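Local coordinates for protein acyl-coenzyme A oxidase 3 (Yarrowia lipolytica, PDB 5YS9) that oxidises acyl-CoA substrates to trans-2-enoyl-CoA with FAD as cofactor and molecular oxygen as acceptor, releasing hydrogen peroxide in peroxisomal fatty acid beta-oxidation, at residues Y157-M162 with W199-A204; G173-A178 with T191-A196; K227-Q232 with V269-Q274. One frame throughout, in Å; residues are numbered along the deposited sequence.

Interaction 1 of 3, residues Y157-M162 with W199-A204; sequences YGCFAM and WWIGGA. With FAD (flavin-adenine dinucleotide), chain C.
Flavin O4 is gripped from both segments: Gly-202 N donates to it at 3.2 Å over a fairly straight path (161°), and water 1, itself bonded to Phe-160 N, lies 2.7 Å from the same O4. That water also reaches Gly-202 O, so it ties strand 158-161 to the 199-204 segment where no direct hydrogen bond joins them. Further along the pyrimidine rim, FAD N3 donates to Phe-160 O at 3.1 Å, and Met-162 N gives O2 a weak bond. With CG anti to the backbone N (chi1 -171°), the Phe-160 ring swings away from 199-204 and lies with its edge to the flavin N3 and O2.

Beneath these polar links, Ile-201 fills the space between the backbones. Its CG2 touches Phe-160 O and, at 3.6 Å, Cys-159 SG; its CD1 sits 3.6 Å from Ala-161 CA. Cys-159 SG then meets Ala-204 CB. A type II turn, closed by Ala-204 N bonding to Ile-201 O at 3.1 Å, brings Gly-202 O to 3.3 Å from Cys-159 CB. Gly-203 has a positive phi (91°), at which a CB would be jammed against the carbonyl O of Gly-202 and would also come close to Cys-159.

The Trp-200 indole places one face over FAD C8 and receives Trp-199 CD1 on the other; His-433 of the second subunit adjoins both tryptophans. Backbone groups reading the pyrimidine rim and a tryptophan against the dimethylbenzene end make this the flavin site of the acyl-CoA dehydrogenase and oxidase middle domain.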
loop_
_atom_site.group_PDB
_atom_site.type_symbol
_atom_site.label_atom_id
_atom_site.label_comp_id
_atom_site.label_asym_id
_atom_site.label_seq_id
_atom_site.Cartn_x
_atom_site.Cartn_y
_atom_site.Cartn_z
ATOM N N TYR A 157 -28.869 -20.352 -2.635
ATOM C CA TYR A 157 -27.583 -19.679 -2.555
ATOM C C TYR A 157 -27.707 -18.686 -1.413
ATOM O O TYR A 157 -28.587 -17.805 -1.402
ATOM C CB TYR A 157 -27.229 -18.962 -3.864
ATOM C CG TYR A 157 -25.755 -18.684 -4.047
ATOM C CD1 TYR A 157 -25.108 -17.694 -3.315
ATOM C CD2 TYR A 157 -24.994 -19.415 -4.949
ATOM C CE1 TYR A 157 -23.737 -17.428 -3.489
ATOM C CE2 TYR A 157 -23.631 -19.175 -5.129
ATOM C CZ TYR A 157 -22.995 -18.183 -4.392
ATOM O OH TYR A 157 -21.647 -17.943 -4.583
ATOM N N GLY A 158 -26.833 -18.861 -0.438
ATOM C CA GLY A 158 -26.889 -18.166 0.841
ATOM C C GLY A 158 -25.843 -17.069 0.861
ATOM O O GLY A 158 -24.916 -17.066 0.062
ATOM N N CYS A 159 -26.018 -16.131 1.755
ATOM C CA CYS A 159 -25.015 -15.133 2.055
ATOM C C CYS A 159 -25.172 -14.807 3.568
ATOM O O CYS A 159 -25.999 -15.437 4.274
ATOM C CB CYS A 159 -25.242 -13.899 1.153
ATOM S SG CYS A 159 -26.797 -13.011 1.472
ATOM N N PHE A 160 -24.331 -13.909 4.050
ATOM C CA PHE A 160 -24.146 -13.683 5.461
ATOM C C PHE A 160 -24.330 -12.206 5.716
ATOM O O PHE A 160 -23.498 -11.407 5.326
ATOM C CB PHE A 160 -22.714 -14.119 5.762
ATOM C CG PHE A 160 -22.353 -14.164 7.208
ATOM C CD1 PHE A 160 -22.575 -15.295 7.947
ATOM C CD2 PHE A 160 -21.721 -13.097 7.804
ATOM C CE1 PHE A 160 -22.213 -15.353 9.268
ATOM C CE2 PHE A 160 -21.360 -13.141 9.124
ATOM C CZ PHE A 160 -21.605 -14.274 9.856
ATOM N N ALA A 161 -25.393 -11.839 6.409
ATOM C CA ALA A 161 -25.706 -10.436 6.541
ATOM C C ALA A 161 -25.620 -9.983 7.974
ATOM O O ALA A 161 -26.571 -10.054 8.719
ATOM C CB ALA A 161 -27.083 -10.161 5.974
ATOM N N MET A 162 -24.461 -9.475 8.333
ATOM C CA MET A 162 -24.230 -9.000 9.664
ATOM C C MET A 162 -23.928 -7.527 9.616
ATOM O O MET A 162 -24.574 -6.728 10.260
ATOM C CB MET A 162 -23.065 -9.767 10.250
ATOM C CG MET A 162 -22.568 -9.287 11.581
ATOM S SD MET A 162 -21.026 -10.119 11.917
ATOM C CE MET A 162 -21.623 -11.531 12.803
ATOM N N TRP A 199 -24.837 -4.053 4.644
ATOM C CA TRP A 199 -23.801 -3.480 3.818
ATOM C C TRP A 199 -22.652 -4.423 3.688
ATOM O O TRP A 199 -22.345 -5.143 4.616
ATOM C CB TRP A 199 -23.303 -2.139 4.399
ATOM C CG TRP A 199 -22.828 -1.196 3.287
ATOM C CD1 TRP A 199 -21.549 -1.041 2.829
ATOM C CD2 TRP A 199 -23.637 -0.362 2.458
ATOM N NE1 TRP A 199 -21.513 -0.156 1.769
ATOM C CE2 TRP A 199 -22.784 0.295 1.542
ATOM C CE3 TRP A 199 -24.998 -0.082 2.409
ATOM C CZ2 TRP A 199 -23.256 1.227 0.606
ATOM C CZ3 TRP A 199 -25.468 0.850 1.449
ATOM C CH2 TRP A 199 -24.601 1.479 0.578
ATOM N N TRP A 200 -22.005 -4.368 2.529
ATOM C CA TRP A 200 -20.930 -5.268 2.109
ATOM C C TRP A 200 -21.303 -6.760 2.046
ATOM O O TRP A 200 -20.410 -7.626 2.140
ATOM C CB TRP A 200 -19.653 -5.083 2.958
ATOM C CG TRP A 200 -19.037 -3.775 2.845
ATOM C CD1 TRP A 200 -18.733 -2.927 3.845
ATOM C CD2 TRP A 200 -18.602 -3.155 1.639
ATOM N NE1 TRP A 200 -18.159 -1.777 3.336
ATOM C CE2 TRP A 200 -18.089 -1.901 1.974
ATOM C CE3 TRP A 200 -18.615 -3.533 0.304
ATOM C CZ2 TRP A 200 -17.599 -1.022 1.010
ATOM C CZ3 TRP A 200 -18.121 -2.640 -0.652
ATOM C CH2 TRP A 200 -17.636 -1.418 -0.290
ATOM N N ILE A 201 -22.585 -7.074 1.838
ATOM C CA ILE A 201 -23.021 -8.498 1.840
ATOM C C ILE A 201 -22.652 -9.187 0.497
ATOM O O ILE A 201 -23.345 -9.013 -0.550
ATOM C CB ILE A 201 -24.544 -8.675 2.121
ATOM C CG1 ILE A 201 -25.001 -7.799 3.298
ATOM C CG2 ILE A 201 -24.854 -10.128 2.437
ATOM C CD1 ILE A 201 -24.133 -7.883 4.556
ATOM N N GLY A 202 -21.562 -9.956 0.538
ATOM C CA GLY A 202 -21.108 -10.728 -0.620
ATOM C C GLY A 202 -22.156 -11.707 -1.085
ATOM O O GLY A 202 -22.716 -12.422 -0.277
ATOM N N GLY A 203 -22.471 -11.687 -2.387
ATOM C CA GLY A 203 -23.505 -12.571 -2.957
ATOM C C GLY A 203 -24.912 -11.999 -2.983
ATOM O O GLY A 203 -25.776 -12.496 -3.715
ATOM N N ALA A 204 -25.168 -10.986 -2.151
ATOM C CA ALA A 204 -26.523 -10.442 -2.030
ATOM C C ALA A 204 -26.958 -9.677 -3.253
ATOM O O ALA A 204 -28.146 -9.618 -3.550
ATOM C CB ALA A 204 -26.658 -9.552 -0.802
HETATM P PA FAD C . -15.737 0.109 11.972
HETATM O O1A FAD C . -16.731 1.194 12.132
HETATM O O2A FAD C . -15.748 -1.060 12.879
HETATM O O5B FAD C . -14.324 0.795 12.145
HETATM C C5B FAD C . -13.939 1.854 11.284
HETATM C C4B FAD C . -12.594 2.422 11.692
HETATM O O4B FAD C . -12.671 2.915 13.024
HETATM C C3B FAD C . -11.538 1.349 11.683
HETATM O O3B FAD C . -10.326 1.886 11.193
HETATM C C2B FAD C . -11.320 1.016 13.126
HETATM O O2B FAD C . -9.946 0.759 13.341
HETATM C C1B FAD C . -11.750 2.253 13.871
HETATM N N9A FAD C . -12.350 1.811 15.145
HETATM C C8A FAD C . -13.511 1.165 15.313
HETATM N N7A FAD C . -13.720 0.896 16.611
HETATM C C5A FAD C . -12.679 1.369 17.294
HETATM C C6A FAD C . -12.266 1.419 18.703
HETATM N N6A FAD C . -13.032 0.895 19.674
HETATM N N1A FAD C . -11.093 2.006 18.986
HETATM C C2A FAD C . -10.318 2.531 18.031
HETATM N N3A FAD C . -10.631 2.520 16.740
HETATM C C4A FAD C . -11.775 1.967 16.322
HETATM N N1 FAD C . -19.665 -8.272 6.335
HETATM C C2 FAD C . -20.544 -9.284 6.348
HETATM O O2 FAD C . -21.238 -9.462 7.346
HETATM N N3 FAD C . -20.705 -10.121 5.336
HETATM C C4 FAD C . -20.003 -10.012 4.230
HETATM O O4 FAD C . -20.182 -10.797 3.309
HETATM C C4X FAD C . -19.021 -8.933 4.125
HETATM N N5 FAD C . -18.291 -8.772 3.030
HETATM C C5X FAD C . -17.412 -7.771 2.958
HETATM C C6 FAD C . -16.685 -7.639 1.801
HETATM C C7 FAD C . -15.774 -6.628 1.676
HETATM C C7M FAD C . -14.992 -6.524 0.401
HETATM C C8 FAD C . -15.575 -5.681 2.793
HETATM C C8M FAD C . -14.577 -4.570 2.683
HETATM C C9 FAD C . -16.297 -5.815 3.962
HETATM C C9A FAD C . -17.215 -6.830 4.085
HETATM N N10 FAD C . -17.963 -6.991 5.257
HETATM C C10 FAD C . -18.888 -8.037 5.279
HETATM C "C1'" FAD C . -17.836 -6.074 6.388
HETATM C "C2'" FAD C . -16.591 -6.219 7.244
HETATM O "O2'" FAD C . -16.722 -7.406 8.008
HETATM C "C3'" FAD C . -16.490 -4.997 8.156
HETATM O "O3'" FAD C . -16.237 -3.890 7.310
HETATM C "C4'" FAD C . -15.413 -4.987 9.242
HETATM O "O4'" FAD C . -15.439 -6.153 10.054
HETATM C "C5'" FAD C . -15.638 -3.840 10.198
HETATM O "O5'" FAD C . -15.467 -2.614 9.522
HETATM P P FAD C . -16.487 -1.417 9.684
HETATM O O1P FAD C . -16.782 -0.923 8.323
HETATM O O2P FAD C . -17.583 -1.848 10.586
HETATM O O3P FAD C . -15.620 -0.322 10.433
HETATM O O HOH W 1 -22.124 -12.601 2.655
#

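Interaction 2 of 3, residues G173-A178 with T191-A196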
loop_
_atom_site.group_PDB
_atom_site.type_symbol
_atom_site.label_atom_id
_atom_site.label_comp_id
_atom_site.label_asym_id
_atom_site.label_seq_id
_atom_site.Cartn_x
_atom_site.Cartn_y
_atom_site.Cartn_z
ATOM N N GLY A 173 -23.767 -3.772 18.627
ATOM C CA GLY A 173 -24.592 -2.585 18.334
ATOM C C GLY A 173 -25.466 -2.581 17.088
ATOM O O GLY A 173 -25.932 -1.515 16.700
ATOM N N LEU A 174 -25.700 -3.732 16.441
ATOM C CA LEU A 174 -26.544 -3.760 15.225
ATOM C C LEU A 174 -27.923 -3.246 15.539
ATOM O O LEU A 174 -28.390 -3.393 16.665
ATOM C CB LEU A 174 -26.625 -5.147 14.571
ATOM C CG LEU A 174 -25.287 -5.623 13.972
ATOM C CD1 LEU A 174 -25.314 -7.101 13.573
ATOM C CD2 LEU A 174 -24.843 -4.767 12.781
ATOM N N GLU A 175 -28.547 -2.626 14.534
ATOM C CA GLU A 175 -29.829 -1.950 14.681
ATOM C C GLU A 175 -30.993 -2.722 14.036
ATOM O O GLU A 175 -32.158 -2.419 14.285
ATOM C CB GLU A 175 -29.715 -0.526 14.094
ATOM C CG GLU A 175 -28.903 0.509 14.894
ATOM C CD GLU A 175 -28.899 1.869 14.208
ATOM O OE1 GLU A 175 -27.929 2.193 13.492
ATOM O OE2 GLU A 175 -29.881 2.628 14.332
ATOM N N THR A 176 -30.707 -3.725 13.208
ATOM C CA THR A 176 -31.799 -4.454 12.536
ATOM C C THR A 176 -32.521 -5.279 13.587
ATOM O O THR A 176 -31.880 -5.887 14.434
ATOM C CB THR A 176 -31.313 -5.355 11.383
ATOM O OG1 THR A 176 -30.548 -4.568 10.462
ATOM C CG2 THR A 176 -32.496 -5.931 10.628
ATOM N N THR A 177 -33.845 -5.275 13.519
ATOM C CA THR A 177 -34.696 -5.875 14.552
ATOM C C THR A 177 -35.483 -7.045 14.051
ATOM O O THR A 177 -35.874 -7.067 12.885
ATOM C CB THR A 177 -35.715 -4.877 15.128
ATOM O OG1 THR A 177 -36.637 -4.450 14.111
ATOM C CG2 THR A 177 -35.012 -3.713 15.750
ATOM N N ALA A 178 -35.737 -7.990 14.961
ATOM C CA ALA A 178 -36.494 -9.209 14.719
ATOM C C ALA A 178 -37.541 -9.307 15.856
ATOM O O ALA A 178 -37.214 -9.668 16.989
ATOM C CB ALA A 178 -35.535 -10.413 14.740
ATOM N N THR A 191 -35.481 -3.056 9.202
ATOM C CA THR A 191 -34.395 -2.100 9.150
ATOM C C THR A 191 -35.009 -0.718 9.550
ATOM O O THR A 191 -35.677 -0.096 8.755
ATOM C CB THR A 191 -33.825 -2.034 7.688
ATOM O OG1 THR A 191 -33.453 -3.341 7.201
ATOM C CG2 THR A 191 -32.640 -1.072 7.616
ATOM N N PRO A 192 -34.755 -0.205 10.764
ATOM C CA PRO A 192 -35.485 1.032 11.206
ATOM C C PRO A 192 -35.134 2.389 10.511
ATOM O O PRO A 192 -35.991 3.241 10.359
ATOM C CB PRO A 192 -35.184 1.093 12.699
ATOM C CG PRO A 192 -33.842 0.385 12.833
ATOM C CD PRO A 192 -33.849 -0.726 11.807
ATOM N N ASN A 193 -33.876 2.535 10.140
ATOM C CA ASN A 193 -33.393 3.663 9.389
ATOM C C ASN A 193 -32.396 3.166 8.370
ATOM O O ASN A 193 -31.947 2.048 8.444
ATOM C CB ASN A 193 -32.797 4.745 10.286
ATOM C CG ASN A 193 -31.497 4.334 10.924
ATOM O OD1 ASN A 193 -31.481 3.827 12.024
ATOM N ND2 ASN A 193 -30.406 4.565 10.240
ATOM N N THR A 194 -32.087 3.990 7.389
ATOM C CA THR A 194 -31.218 3.577 6.300
ATOM C C THR A 194 -29.776 3.361 6.752
ATOM O O THR A 194 -28.998 2.724 6.078
ATOM C CB THR A 194 -31.376 4.425 5.007
ATOM O OG1 THR A 194 -30.122 4.956 4.595
ATOM C CG2 THR A 194 -32.360 5.533 5.163
ATOM N N GLY A 195 -29.452 3.889 7.917
ATOM C CA GLY A 195 -28.187 3.642 8.571
ATOM C C GLY A 195 -27.991 2.176 8.907
ATOM O O GLY A 195 -26.884 1.690 8.958
ATOM N N ALA A 196 -29.077 1.479 9.175
ATOM C CA ALA A 196 -29.013 0.088 9.568
ATOM C C ALA A 196 -29.133 -0.822 8.363
ATOM O O ALA A 196 -29.356 -2.005 8.495
ATOM C CB ALA A 196 -30.071 -0.234 10.602
#
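Glu-175 and Thr-176 meet Pro-192, Asn-193 and Ala-196 in a van der Waals contact between two loops, one leading into strand 177-181, the other joining strand 186-190 to strand 198-201. The tightest apolar touch is between methylene and methyl: Glu-175 CB lies 3.5 Å from Ala-196 CB. Beside it the Pro-192 ring leans on the backbone, its CD 3.4 Å from Glu-175 O and its CG a little farther from the same oxygen. Thr-176 OG1 comes within 3.4 Å of Ala-196 O, though its hydrogen bond is to Glu-164.

From CB onward the glutamate reaches out across the second loop. CG stands anti to the carbonyl carbon (chi1 -73°) and the chain runs on extended, which carries the carboxylate past Ala-196 to the side chain of Asn-193. The two side chains cross at about a right angle, with carboxylate and amide planes 42° apart; which end of the amide faces the acid is doubtful in the model. The firmer partner of the carboxylate is Thr-19 of the second subunit, hydrogen-bonded to OE1. An alanine here would keep the CB contact but would probably leave that Thr-19 hydroxyl without its mate and open a gap beside Asn-193.

The second loop holds its own shape through Ala-196 N, which bonds to Asn-193 O at 3.0 Å. In the first loop, Glu-175 N donates a bond to the same Glu-164. Strands 177-181 and 186-190 form an antiparallel pair just beyond the contact, where Thr-176 packs on Ile-189; strand 262-272 borders 186-190 and bonds to Thr-191 through Phe-266, while strand 210-219 runs parallel to 177-181.

Interaction 3 of 3, residues K227-Q232 with V269-Q274; sequences KIFVVQ and VRIPRQ
Ile-271 and Val-269 meet Phe-229, Val-230 and Val-231 through apolar touches, with no hydrogen bond across. Ile-271 has the largest share of the contact. Its CG1 takes the crowded position between the backbone N and the carbonyl carbon (chi1 62°), and the chain then extends so that CD1 arrives 3.8 Å from Phe-229 CB. One branch of Val-231 makes both of its closest touches: CG1 lies 4.0 Å from Val-269 CG1, the two valines crossing obliquely. The same methyl is 4.2 Å from Ile-271 CG2.

Against the backbone, Ile-271 CD1 also rests 3.8 Å from Val-230 O, so a single methyl spans two residues of strand 227-232.

The strand axes stay 8.0 Å apart at closest and their directions differ by 117°, a spacing of side-chain packing and not of sheet pairing. Beyond the 269-274 segment the chain does pair with this strand, through backbone bonds of Asn-275 with Val-230 and Leu-277 with Ile-228. The contact thus packs between strands of the mixed sheet: Phe-187 and Ile-189 of strand 186-190 lie against Ile-271, the Phe-187 ring meets Phe-229 edge-to-face, and strand 210-219 pairs antiparallel with strand 222-232.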
loop_
_atom_site.group_PDB
_atom_site.type_symbol
_atom_site.label_atom_id
_atom_site.label_comp_id
_atom_site.label_asym_id
_atom_site.label_seq_id
_atom_site.Cartn_x
_atom_site.Cartn_y
_atom_site.Cartn_z
ATOM N N LYS A 227 -29.071 -12.040 17.289
ATOM C CA LYS A 227 -29.080 -13.467 16.938
ATOM C C LYS A 227 -29.202 -13.557 15.450
ATOM O O LYS A 227 -29.236 -12.545 14.769
ATOM C CB LYS A 227 -30.287 -14.199 17.569
ATOM C CG LYS A 227 -30.568 -13.906 19.038
ATOM C CD LYS A 227 -29.423 -14.330 19.939
ATOM C CE LYS A 227 -29.577 -13.649 21.287
ATOM N NZ LYS A 227 -28.449 -13.955 22.197
ATOM N N ILE A 228 -29.377 -14.773 14.966
ATOM C CA ILE A 228 -29.239 -15.104 13.573
ATOM C C ILE A 228 -30.539 -15.728 13.098
ATOM O O ILE A 228 -31.011 -16.705 13.709
ATOM C CB ILE A 228 -28.068 -16.105 13.331
ATOM C CG1 ILE A 228 -26.817 -15.694 14.097
ATOM C CG2 ILE A 228 -27.740 -16.167 11.861
ATOM C CD1 ILE A 228 -25.599 -16.595 13.875
ATOM N N PHE A 229 -31.070 -15.196 11.981
ATOM C CA PHE A 229 -32.363 -15.637 11.385
ATOM C C PHE A 229 -32.172 -15.900 9.889
ATOM O O PHE A 229 -31.492 -15.113 9.188
ATOM C CB PHE A 229 -33.468 -14.555 11.577
ATOM C CG PHE A 229 -33.626 -14.100 13.003
ATOM C CD1 PHE A 229 -32.729 -13.191 13.562
ATOM C CD2 PHE A 229 -34.657 -14.596 13.809
ATOM C CE1 PHE A 229 -32.838 -12.789 14.886
ATOM C CE2 PHE A 229 -34.789 -14.181 15.139
ATOM C CZ PHE A 229 -33.872 -13.282 15.678
ATOM N N VAL A 230 -32.782 -16.971 9.376
ATOM C CA VAL A 230 -32.737 -17.231 7.935
ATOM C C VAL A 230 -33.875 -16.444 7.316
ATOM O O VAL A 230 -35.029 -16.621 7.697
ATOM C CB VAL A 230 -32.867 -18.730 7.543
ATOM C CG1 VAL A 230 -32.584 -18.896 6.058
ATOM C CG2 VAL A 230 -31.893 -19.584 8.323
ATOM N N VAL A 231 -33.547 -15.589 6.354
ATOM C CA VAL A 231 -34.562 -14.830 5.640
ATOM C C VAL A 231 -34.389 -15.088 4.187
ATOM O O VAL A 231 -33.321 -14.858 3.618
ATOM C CB VAL A 231 -34.410 -13.301 5.849
ATOM C CG1 VAL A 231 -35.543 -12.555 5.120
ATOM C CG2 VAL A 231 -34.322 -12.954 7.332
ATOM N N GLN A 232 -35.453 -15.482 3.545
ATOM C CA GLN A 232 -35.401 -15.690 2.116
ATOM C C GLN A 232 -35.417 -14.332 1.413
ATOM O O GLN A 232 -36.317 -13.527 1.653
ATOM C CB GLN A 232 -36.586 -16.544 1.686
ATOM C CG GLN A 232 -36.435 -17.084 0.283
ATOM C CD GLN A 232 -37.548 -18.014 -0.109
ATOM O OE1 GLN A 232 -38.233 -18.634 0.746
ATOM N NE2 GLN A 232 -37.751 -18.113 -1.406
ATOM N N VAL A 269 -40.645 -7.635 7.135
ATOM C CA VAL A 269 -40.567 -8.939 6.499
ATOM C C VAL A 269 -40.948 -10.006 7.534
ATOM O O VAL A 269 -40.385 -10.074 8.631
ATOM C CB VAL A 269 -39.156 -9.170 5.952
ATOM C CG1 VAL A 269 -38.957 -10.583 5.464
ATOM C CG2 VAL A 269 -38.896 -8.176 4.845
ATOM N N ARG A 270 -41.916 -10.818 7.169
ATOM C CA ARG A 270 -42.505 -11.770 8.063
ATOM C C ARG A 270 -41.791 -13.091 7.839
ATOM O O ARG A 270 -41.715 -13.553 6.716
ATOM C CB ARG A 270 -44.012 -11.854 7.769
ATOM C CG ARG A 270 -44.822 -10.593 8.142
ATOM C CD ARG A 270 -46.071 -10.982 8.955
ATOM N NE ARG A 270 -46.958 -9.889 9.415
ATOM C CZ ARG A 270 -47.702 -9.900 10.538
ATOM N NH1 ARG A 270 -47.697 -10.936 11.390
ATOM N NH2 ARG A 270 -48.461 -8.847 10.831
ATOM N N ILE A 271 -41.204 -13.669 8.884
ATOM C CA ILE A 271 -40.628 -15.019 8.779
ATOM C C ILE A 271 -41.168 -15.930 9.894
ATOM O O ILE A 271 -41.481 -15.436 10.970
ATOM C CB ILE A 271 -39.073 -15.047 8.820
ATOM C CG1 ILE A 271 -38.533 -14.512 10.122
ATOM C CG2 ILE A 271 -38.465 -14.288 7.646
ATOM C CD1 ILE A 271 -37.063 -14.782 10.279
ATOM N N PRO A 272 -41.238 -17.256 9.659
ATOM C CA PRO A 272 -41.650 -18.101 10.798
ATOM C C PRO A 272 -40.616 -18.042 11.941
ATOM O O PRO A 272 -39.436 -17.814 11.672
ATOM C CB PRO A 272 -41.752 -19.509 10.181
ATOM C CG PRO A 272 -41.774 -19.314 8.691
ATOM C CD PRO A 272 -40.937 -18.069 8.463
ATOM N N ARG A 273 -41.060 -18.200 13.188
ATOM C CA ARG A 273 -40.157 -18.412 14.352
ATOM C C ARG A 273 -39.025 -19.446 14.106
ATOM O O ARG A 273 -37.861 -19.280 14.543
ATOM C CB ARG A 273 -40.970 -18.890 15.563
ATOM C CG ARG A 273 -40.240 -18.892 16.905
ATOM C CD ARG A 273 -41.140 -19.413 18.048
ATOM N NE ARG A 273 -40.918 -20.859 18.202
ATOM C CZ ARG A 273 -41.716 -21.830 17.776
ATOM N NH1 ARG A 273 -41.337 -23.086 17.934
ATOM N NH2 ARG A 273 -42.880 -21.569 17.211
ATOM N N GLN A 274 -39.368 -20.504 13.389
ATOM C CA GLN A 274 -38.446 -21.610 13.173
ATOM C C GLN A 274 -37.219 -21.214 12.310
ATOM O O GLN A 274 -36.268 -22.012 12.158
ATOM C CB GLN A 274 -39.195 -22.790 12.532
ATOM C CG GLN A 274 -40.227 -23.476 13.416
ATOM C CD GLN A 274 -41.612 -22.832 13.457
ATOM O OE1 GLN A 274 -41.868 -21.753 12.896
ATOM N NE2 GLN A 274 -42.523 -23.500 14.150
#

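How the interactions relate
All three contacts lie on or beside the mixed sheet of the acyl-CoA dehydrogenase middle domain, their centres about 15 to 16 Å apart. Along the chain, both segments of interaction 2 fall between the two of interaction 1, and interaction 3 begins only after both have closed. Interactions 1 and 2 touch where Met-162 O meets Leu-174 CD2 at 3.2 Å; interactions 2 and 3 touch where Ala-178 CB packs on Phe-229 CZ. Interactions 1 and 3 come no nearer than about 6 Å, yet strands 198-201 and 262-272 are sheet neighbours. The sheet thus connects interactions 1 and 2, which both touch the second subunit, to the apolar interaction 3, which does not.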